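Local atomic coordinates of thioesterase domain-containing protein (Pseudomonas aeruginosa, PDB entry 1ZKI), a protein that probably hydrolyses acyl-CoA thioesters, being a thioesterase of the hotdog fold. Residues 98-103 against 108-113; 68-71 against 75-78; 36-41 against 47-52. All coordinates share one frame; numbering follows the deposited sequence.

In the fold
From the N terminus, contact 3 closes first: the chain leaves strand 31-37, loops through residues 42-46 and comes back at 47-52, where helix 51-70 begins. At the far end of that helix, contact 2 closes the short turn from 68-71 into 75-78, where strand 76-85 begins. Contact 1 then pairs 98-103 with 108-113 in the hairpin of strands 93-103 and 107-116. The three loops follow in series, with none nested or crossed. Contacts 2 and 3 mark the two ends of one helix, with centres about 27 Å apart, whereas contacts 1 and 2 touch where Ser-69 meets Val-100 and Ala-103. Contacts 2 and 3 tie the helix ends to the antiparallel sheet; contact 1 is a pairing within it.

Contact 1: 98-103 against 108-113; sequences ARVLHA and LVVEAE
Arg-99 and Glu-111 face each other as an antiparallel hydrogen-bonded pair: Arg-99 N donates to Glu-111 O at 2.9 Å, and Glu-111 N returns the bond to Arg-99 O at 3.0 Å. Further along, Val-109 O is gripped twice: Leu-101 N donates to Val-109 O at 2.7 Å. More loosely, His-102 N donates to the same Val-109 O at 3.3 Å, while Val-109 N donates to His-102 O. A water links the side chains of the first pair, accepting from Arg-99 NE in the guanidinium plane and donating to Glu-111 OE2; Arg-99 NE and Glu-111 OE2 themselves stay 5.0 Å apart. The carboxylate is further tied by salt bridges from OE1 to Lys-123 of its own chain and Lys-123 of the second subunit. With CG wedged between backbone N and carbonyl carbon (chi1 68°), the Glu-111 chain stands up from the strand and crosses Leu-101 at about a right angle, the leucine CD2 lying 3.7 Å from Glu-111 OE2. On the other face Ala-98 CB meets Ala-112 CB at 3.8 Å, and Ala-103 CB rests on Leu-108 CD2 at 3.9 Å; Ala-98, Ala-103 and Val-110 of this face pack on helix 51-70. Two residues, Leu-101 and His-102, opposite Val-109 make a classic beta bulge, here in a hairpin of the sheet that wraps the central helix of a hotdog fold.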
loop_
_atom_site.group_PDB
_atom_site.type_symbol
_atom_site.label_atom_id
_atom_site.label_comp_id
_atom_site.label_asym_id
_atom_site.label_seq_id
_atom_site.Cartn_x
_atom_site.Cartn_y
_atom_site.Cartn_z
ATOM N N ALA A 98 6.209 4.635 -8.391
ATOM C CA ALA A 98 4.882 4.047 -8.370
ATOM C C ALA A 98 4.872 2.833 -9.293
ATOM O O ALA A 98 5.571 2.811 -10.315
ATOM C CB ALA A 98 3.825 5.059 -8.811
ATOM N N ARG A 99 4.078 1.830 -8.916
ATOM C CA ARG A 99 4.028 0.566 -9.623
ATOM C C ARG A 99 2.584 0.100 -9.730
ATOM O O ARG A 99 1.895 -0.021 -8.711
ATOM C CB ARG A 99 4.847 -0.466 -8.844
ATOM C CG ARG A 99 5.035 -1.789 -9.548
ATOM C CD ARG A 99 6.003 -2.683 -8.735
ATOM N NE ARG A 99 7.285 -1.998 -8.527
ATOM C CZ ARG A 99 8.316 -2.013 -9.379
ATOM N NH1 ARG A 99 8.256 -2.701 -10.521
ATOM N NH2 ARG A 99 9.424 -1.335 -9.084
ATOM N N VAL A 100 2.131 -0.155 -10.951
ATOM C CA VAL A 100 0.813 -0.746 -11.173
ATOM C C VAL A 100 0.816 -2.198 -10.658
ATOM O O VAL A 100 1.650 -3.028 -11.081
ATOM C CB VAL A 100 0.447 -0.732 -12.675
ATOM C CG1 VAL A 100 -0.892 -1.396 -12.901
ATOM C CG2 VAL A 100 0.439 0.727 -13.220
ATOM N N LEU A 101 -0.108 -2.492 -9.747
ATOM C CA LEU A 101 -0.235 -3.845 -9.170
ATOM C C LEU A 101 -1.253 -4.681 -9.932
ATOM O O LEU A 101 -1.186 -5.917 -9.934
ATOM C CB LEU A 101 -0.698 -3.759 -7.717
ATOM C CG LEU A 101 0.274 -3.051 -6.770
ATOM C CD1 LEU A 101 -0.259 -2.991 -5.346
ATOM C CD2 LEU A 101 1.629 -3.710 -6.804
ATOM N N HIS A 102 -2.226 -4.007 -10.534
ATOM C CA HIS A 102 -3.210 -4.672 -11.375
ATOM C C HIS A 102 -3.763 -3.707 -12.407
ATOM O O HIS A 102 -4.100 -2.570 -12.093
ATOM C CB HIS A 102 -4.347 -5.255 -10.542
ATOM C CG HIS A 102 -5.270 -6.134 -11.325
ATOM N ND1 HIS A 102 -4.978 -7.449 -11.620
ATOM C CD2 HIS A 102 -6.483 -5.885 -11.875
ATOM C CE1 HIS A 102 -5.972 -7.973 -12.316
ATOM N NE2 HIS A 102 -6.895 -7.044 -12.488
ATOM N N ALA A 103 -3.836 -4.170 -13.645
ATOM C CA ALA A 103 -4.429 -3.379 -14.722
ATOM C C ALA A 103 -5.601 -4.157 -15.293
ATOM O O ALA A 103 -5.408 -5.083 -16.080
ATOM C CB ALA A 103 -3.401 -3.063 -15.790
ATOM N N LEU A 108 -7.454 0.207 -12.358
ATOM C CA LEU A 108 -6.076 -0.130 -12.073
ATOM C C LEU A 108 -5.812 0.125 -10.596
ATOM O O LEU A 108 -6.329 1.080 -10.023
ATOM C CB LEU A 108 -5.096 0.691 -12.918
ATOM C CG LEU A 108 -5.214 0.737 -14.443
ATOM C CD1 LEU A 108 -6.013 1.970 -14.869
ATOM C CD2 LEU A 108 -3.836 0.756 -15.073
ATOM N N VAL A 109 -5.020 -0.747 -9.983
ATOM C CA VAL A 109 -4.553 -0.537 -8.623
ATOM C C VAL A 109 -3.060 -0.243 -8.679
ATOM O O VAL A 109 -2.294 -0.944 -9.378
ATOM C CB VAL A 109 -4.805 -1.763 -7.744
ATOM C CG1 VAL A 109 -4.395 -1.485 -6.291
ATOM C CG2 VAL A 109 -6.281 -2.173 -7.824
ATOM N N VAL A 110 -2.648 0.774 -7.931
ATOM C CA VAL A 110 -1.265 1.255 -7.983
ATOM C C VAL A 110 -0.761 1.507 -6.571
ATOM O O VAL A 110 -1.545 1.934 -5.709
ATOM C CB VAL A 110 -1.149 2.594 -8.790
ATOM C CG1 VAL A 110 0.319 2.969 -9.040
ATOM C CG2 VAL A 110 -1.893 2.508 -10.105
ATOM N N GLU A 111 0.513 1.185 -6.314
ATOM C CA GLU A 111 1.135 1.544 -5.041
ATOM C C GLU A 111 2.279 2.496 -5.324
ATOM O O GLU A 111 2.745 2.580 -6.469
ATOM C CB GLU A 111 1.641 0.309 -4.284
ATOM C CG GLU A 111 2.809 -0.397 -4.949
ATOM C CD GLU A 111 3.464 -1.482 -4.056
ATOM O OE1 GLU A 111 3.175 -1.538 -2.840
ATOM O OE2 GLU A 111 4.274 -2.271 -4.583
ATOM N N ALA A 112 2.723 3.224 -4.305
ATOM C CA ALA A 112 3.855 4.137 -4.489
ATOM C C ALA A 112 4.581 4.348 -3.180
ATOM O O ALA A 112 3.992 4.196 -2.107
ATOM C CB ALA A 112 3.403 5.477 -5.085
ATOM N N GLU A 113 5.874 4.645 -3.265
ATOM C CA GLU A 113 6.647 5.007 -2.093
ATOM C C GLU A 113 7.444 6.261 -2.411
ATOM O O GLU A 113 7.836 6.483 -3.567
ATOM C CB GLU A 113 7.585 3.873 -1.638
ATOM C CG GLU A 113 8.611 3.478 -2.658
ATOM C CD GLU A 113 9.689 2.551 -2.088
ATOM O OE1 GLU A 113 10.745 2.414 -2.742
ATOM O OE2 GLU A 113 9.492 1.992 -0.988
HETATM O O HOH W 1 6.699 -1.099 -5.492
#

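Contact 2: 68-71 against 75-78; sequences SSHG and QSVT
His-70, the last residue of helix 51-70, reaches across to Ser-76, the first of strand 76-85. The single hydrogen bond between the segments joins His-70 NE2 and Ser-76 OG at 2.8 Å. It is nearly straight, 166° at the hydrogen, and the hydroxyl lies in the ring plane, at the imidazole edge. Both side chains adopt a similar first torsion: His-70 CG sits between its backbone N and carbonyl carbon (chi1 56°), and Ser-76 OG does the same on its own residue (chi1 51°). The histidine CB already points toward the strand, and the ring spans most of the gap; even the nearest pair of CA atoms, His-70 CA and Gln-75 CA, is 7.7 Å apart. The serine CB also points toward its partner and follows its hydroxyl in close, 3.3 Å from His-70 NE2.

The other ring nitrogen, His-70 ND1, donates to Gly-71 O at 2.8 Å, somewhat out of that carbonyl's plane. Bonds at both nitrogens fix the ring's rotation. Gly-71 leaves the helix with positive phi, and its carbonyl comes round beside the imidazole. Over one ring face, offset toward the rim, lies Gln-75 O, 4.1 Å above the plane; the Gln-75 side chain itself sets off away from the histidine.

Beside the contact runs strand 119-130, on which His-70 packs through Gln-130 and Ser-76 through Phe-128, while Gln-75 and Val-77 bond by their backbones to Leu-131 and Ala-129. One residue before the histidine, Ser-69 turns to strand 93-103 and packs on Val-100 and Ala-103. The end of the helix is thereby joined both to strand 76-85, outermost in the sheet of this chain, and to strand 93-103.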
loop_
_atom_site.group_PDB
_atom_site.type_symbol
_atom_site.label_atom_id
_atom_site.label_comp_id
_atom_site.label_asym_id
_atom_site.label_seq_id
_atom_site.Cartn_x
_atom_site.Cartn_y
_atom_site.Cartn_z
ATOM N N SER A 68 1.979 4.386 -18.325
ATOM C CA SER A 68 2.999 3.498 -18.893
ATOM C C SER A 68 2.450 2.088 -19.092
ATOM O O SER A 68 3.005 1.308 -19.867
ATOM C CB SER A 68 4.248 3.474 -18.025
ATOM O OG SER A 68 4.022 2.739 -16.843
ATOM N N SER A 69 1.354 1.776 -18.404
ATOM C CA SER A 69 0.679 0.485 -18.524
ATOM C C SER A 69 -0.312 0.473 -19.687
ATOM O O SER A 69 -0.258 -0.422 -20.545
ATOM C CB SER A 69 -0.055 0.164 -17.216
ATOM O OG SER A 69 -0.821 -1.016 -17.348
ATOM N N HIS A 70 -1.225 1.447 -19.716
ATOM C CA HIS A 70 -2.240 1.494 -20.786
ATOM C C HIS A 70 -1.827 2.275 -22.045
ATOM O O HIS A 70 -2.528 2.236 -23.072
ATOM C CB HIS A 70 -3.624 1.943 -20.273
ATOM C CG HIS A 70 -3.635 3.268 -19.573
ATOM N ND1 HIS A 70 -3.269 4.450 -20.186
ATOM C CD2 HIS A 70 -4.034 3.603 -18.322
ATOM C CE1 HIS A 70 -3.407 5.448 -19.330
ATOM N NE2 HIS A 70 -3.867 4.961 -18.190
ATOM N N GLY A 71 -0.686 2.959 -21.972
ATOM C CA GLY A 71 -0.206 3.789 -23.077
ATOM C C GLY A 71 -0.704 5.215 -22.944
ATOM O O GLY A 71 -1.785 5.462 -22.391
ATOM N N GLN A 75 -6.339 7.112 -21.461
ATOM C CA GLN A 75 -6.390 7.920 -20.249
ATOM C C GLN A 75 -6.914 7.125 -19.060
ATOM O O GLN A 75 -7.685 6.180 -19.223
ATOM C CB GLN A 75 -7.276 9.150 -20.470
ATOM C CG GLN A 75 -6.904 9.995 -21.693
ATOM C CD GLN A 75 -5.531 10.645 -21.561
ATOM O OE1 GLN A 75 -4.749 10.681 -22.519
ATOM N NE2 GLN A 75 -5.236 11.168 -20.374
ATOM N N SER A 76 -6.466 7.520 -17.868
ATOM C CA SER A 76 -7.039 7.047 -16.610
ATOM C C SER A 76 -7.107 8.238 -15.662
ATOM O O SER A 76 -6.373 9.221 -15.838
ATOM C CB SER A 76 -6.202 5.914 -16.000
ATOM O OG SER A 76 -4.827 6.277 -15.933
ATOM N N VAL A 77 -7.993 8.157 -14.670
ATOM C CA VAL A 77 -8.126 9.214 -13.666
ATOM C C VAL A 77 -8.197 8.582 -12.280
ATOM O O VAL A 77 -8.687 7.454 -12.133
ATOM C CB VAL A 77 -9.385 10.098 -13.901
ATOM C CG1 VAL A 77 -9.281 10.828 -15.252
ATOM C CG2 VAL A 77 -10.666 9.268 -13.841
ATOM N N THR A 78 -7.693 9.299 -11.283
ATOM C CA THR A 78 -7.717 8.805 -9.913
ATOM C C THR A 78 -9.155 8.688 -9.391
ATOM O O THR A 78 -9.923 9.677 -9.434
ATOM C CB THR A 78 -6.930 9.737 -8.975
ATOM O OG1 THR A 78 -5.706 10.155 -9.609
ATOM C CG2 THR A 78 -6.624 9.038 -7.653
#

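Contact 3: 36-41 against 47-52; sequences LPMAAH and GVMHGG
Met-38 and Met-49, both present as selenomethionine, lie alongside each other where strand 31-37 of the hotdog sheet gives way to a loop and the chain returns to start the central helix. The two chains run in opposite directions, so that the selenium of one meets the methyl of the other: Met-38 SE is 3.9 Å from Met-49 CE and 4.0 Å from Met-49 CB. The Met-38 chain first extends away from its backbone N and then bends at chi2 (65°), which carries its CE over the backbone of the partner segment, 3.7 Å from Met-49 N and 3.8 Å from Val-48 C. Met-49 stays extended until chi3 (-71°), where its methyl folds back toward the strand. Its selenium lies 3.9 Å from Leu-36 CD2, the leucine meeting it at a slant. No hydrogen bond joins the segments; the contact is apolar. Leu-36 and Met-49 also share Val-94 of strand 93-103, and reach Leu-57 and Leu-54 of the helix respectively. Just past Met-49, His-50 is the N-cap of helix 51-70: its ND1 accepts from Gly-52 N at 2.8 Å, with the donor in the imidazole plane.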
loop_
_atom_site.group_PDB
_atom_site.type_symbol
_atom_site.label_atom_id
_atom_site.label_comp_id
_atom_site.label_asym_id
_atom_site.label_seq_id
_atom_site.Cartn_x
_atom_site.Cartn_y
_atom_site.Cartn_z
ATOM N N LEU A 36 11.085 15.444 -6.675
ATOM C CA LEU A 36 10.553 16.696 -6.138
ATOM C C LEU A 36 11.605 17.318 -5.232
ATOM O O LEU A 36 11.822 16.827 -4.123
ATOM C CB LEU A 36 9.242 16.479 -5.366
ATOM C CG LEU A 36 8.642 17.722 -4.663
ATOM C CD1 LEU A 36 8.488 18.902 -5.643
ATOM C CD2 LEU A 36 7.281 17.370 -3.987
ATOM N N PRO A 37 12.266 18.388 -5.707
ATOM C CA PRO A 37 13.207 19.110 -4.849
ATOM C C PRO A 37 12.470 20.000 -3.855
ATOM O O PRO A 37 11.428 20.599 -4.202
ATOM C CB PRO A 37 14.012 19.962 -5.841
ATOM C CG PRO A 37 13.096 20.169 -7.009
ATOM C CD PRO A 37 12.209 18.932 -7.079
HETATM N N MSE A 38 12.985 20.083 -2.623
HETATM C CA MSE A 38 12.433 21.021 -1.634
HETATM C C MSE A 38 12.528 22.452 -2.170
HETATM O O MSE A 38 13.466 22.810 -2.902
HETATM C CB MSE A 38 13.180 20.932 -0.286
HETATM C CG MSE A 38 12.583 21.824 0.828
HETATM SE SE MSE A 38 10.813 21.196 1.271
HETATM C CE MSE A 38 10.393 22.327 2.746
ATOM N N ALA A 39 11.540 23.267 -1.811
ATOM C CA ALA A 39 11.567 24.683 -2.113
ATOM C C ALA A 39 10.781 25.401 -1.026
ATOM O O ALA A 39 9.981 24.780 -0.336
ATOM C CB ALA A 39 10.955 24.959 -3.478
ATOM N N ALA A 40 10.998 26.709 -0.911
ATOM C CA ALA A 40 10.377 27.506 0.143
ATOM C C ALA A 40 8.854 27.311 0.145
ATOM O O ALA A 40 8.242 27.164 1.212
ATOM C CB ALA A 40 10.733 28.994 -0.022
ATOM N N HIS A 41 8.246 27.309 -1.043
ATOM C CA HIS A 41 6.789 27.263 -1.148
ATOM C C HIS A 41 6.181 25.883 -0.884
ATOM O O HIS A 41 4.957 25.724 -0.978
ATOM C CB HIS A 41 6.301 27.817 -2.496
ATOM C CG HIS A 41 7.044 27.276 -3.680
ATOM N ND1 HIS A 41 8.222 27.831 -4.131
ATOM C CD2 HIS A 41 6.776 26.237 -4.508
ATOM C CE1 HIS A 41 8.654 27.151 -5.180
ATOM N NE2 HIS A 41 7.786 26.186 -5.441
ATOM N N GLY A 47 7.870 23.905 8.900
ATOM C CA GLY A 47 9.043 24.140 8.062
ATOM C C GLY A 47 9.537 22.930 7.287
ATOM O O GLY A 47 10.660 22.956 6.753
ATOM N N VAL A 48 8.716 21.879 7.205
ATOM C CA VAL A 48 9.053 20.674 6.427
ATOM C C VAL A 48 8.143 20.508 5.197
ATOM O O VAL A 48 7.147 21.221 5.056
ATOM C CB VAL A 48 9.027 19.399 7.309
ATOM C CG1 VAL A 48 10.009 19.556 8.474
ATOM C CG2 VAL A 48 7.611 19.097 7.825
HETATM N N MSE A 49 8.470 19.564 4.318
HETATM C CA MSE A 49 7.673 19.383 3.104
HETATM C C MSE A 49 6.222 19.076 3.465
HETATM O O MSE A 49 5.941 18.166 4.247
HETATM C CB MSE A 49 8.252 18.290 2.201
HETATM C CG MSE A 49 7.577 18.248 0.847
HETATM SE SE MSE A 49 8.524 16.949 -0.273
HETATM C CE MSE A 49 10.118 17.855 -0.584
ATOM N N HIS A 50 5.309 19.854 2.906
ATOM C CA HIS A 50 3.897 19.741 3.260
ATOM C C HIS A 50 3.336 18.394 2.798
ATOM O O HIS A 50 3.687 17.895 1.723
ATOM C CB HIS A 50 3.112 20.880 2.627
ATOM C CG HIS A 50 1.766 21.100 3.237
ATOM N ND1 HIS A 50 0.696 20.253 3.021
ATOM C CD2 HIS A 50 1.303 22.097 4.032
ATOM C CE1 HIS A 50 -0.356 20.701 3.682
ATOM N NE2 HIS A 50 -0.017 21.820 4.303
ATOM N N GLY A 51 2.488 17.795 3.628
ATOM C CA GLY A 51 1.828 16.545 3.267
ATOM C C GLY A 51 1.088 16.627 1.935
ATOM O O GLY A 51 1.002 15.636 1.212
ATOM N N GLY A 52 0.537 17.800 1.618
ATOM C CA GLY A 52 -0.139 17.974 0.342
ATOM C C GLY A 52 0.824 17.871 -0.835
ATOM O O GLY A 52 0.465 17.356 -1.900
#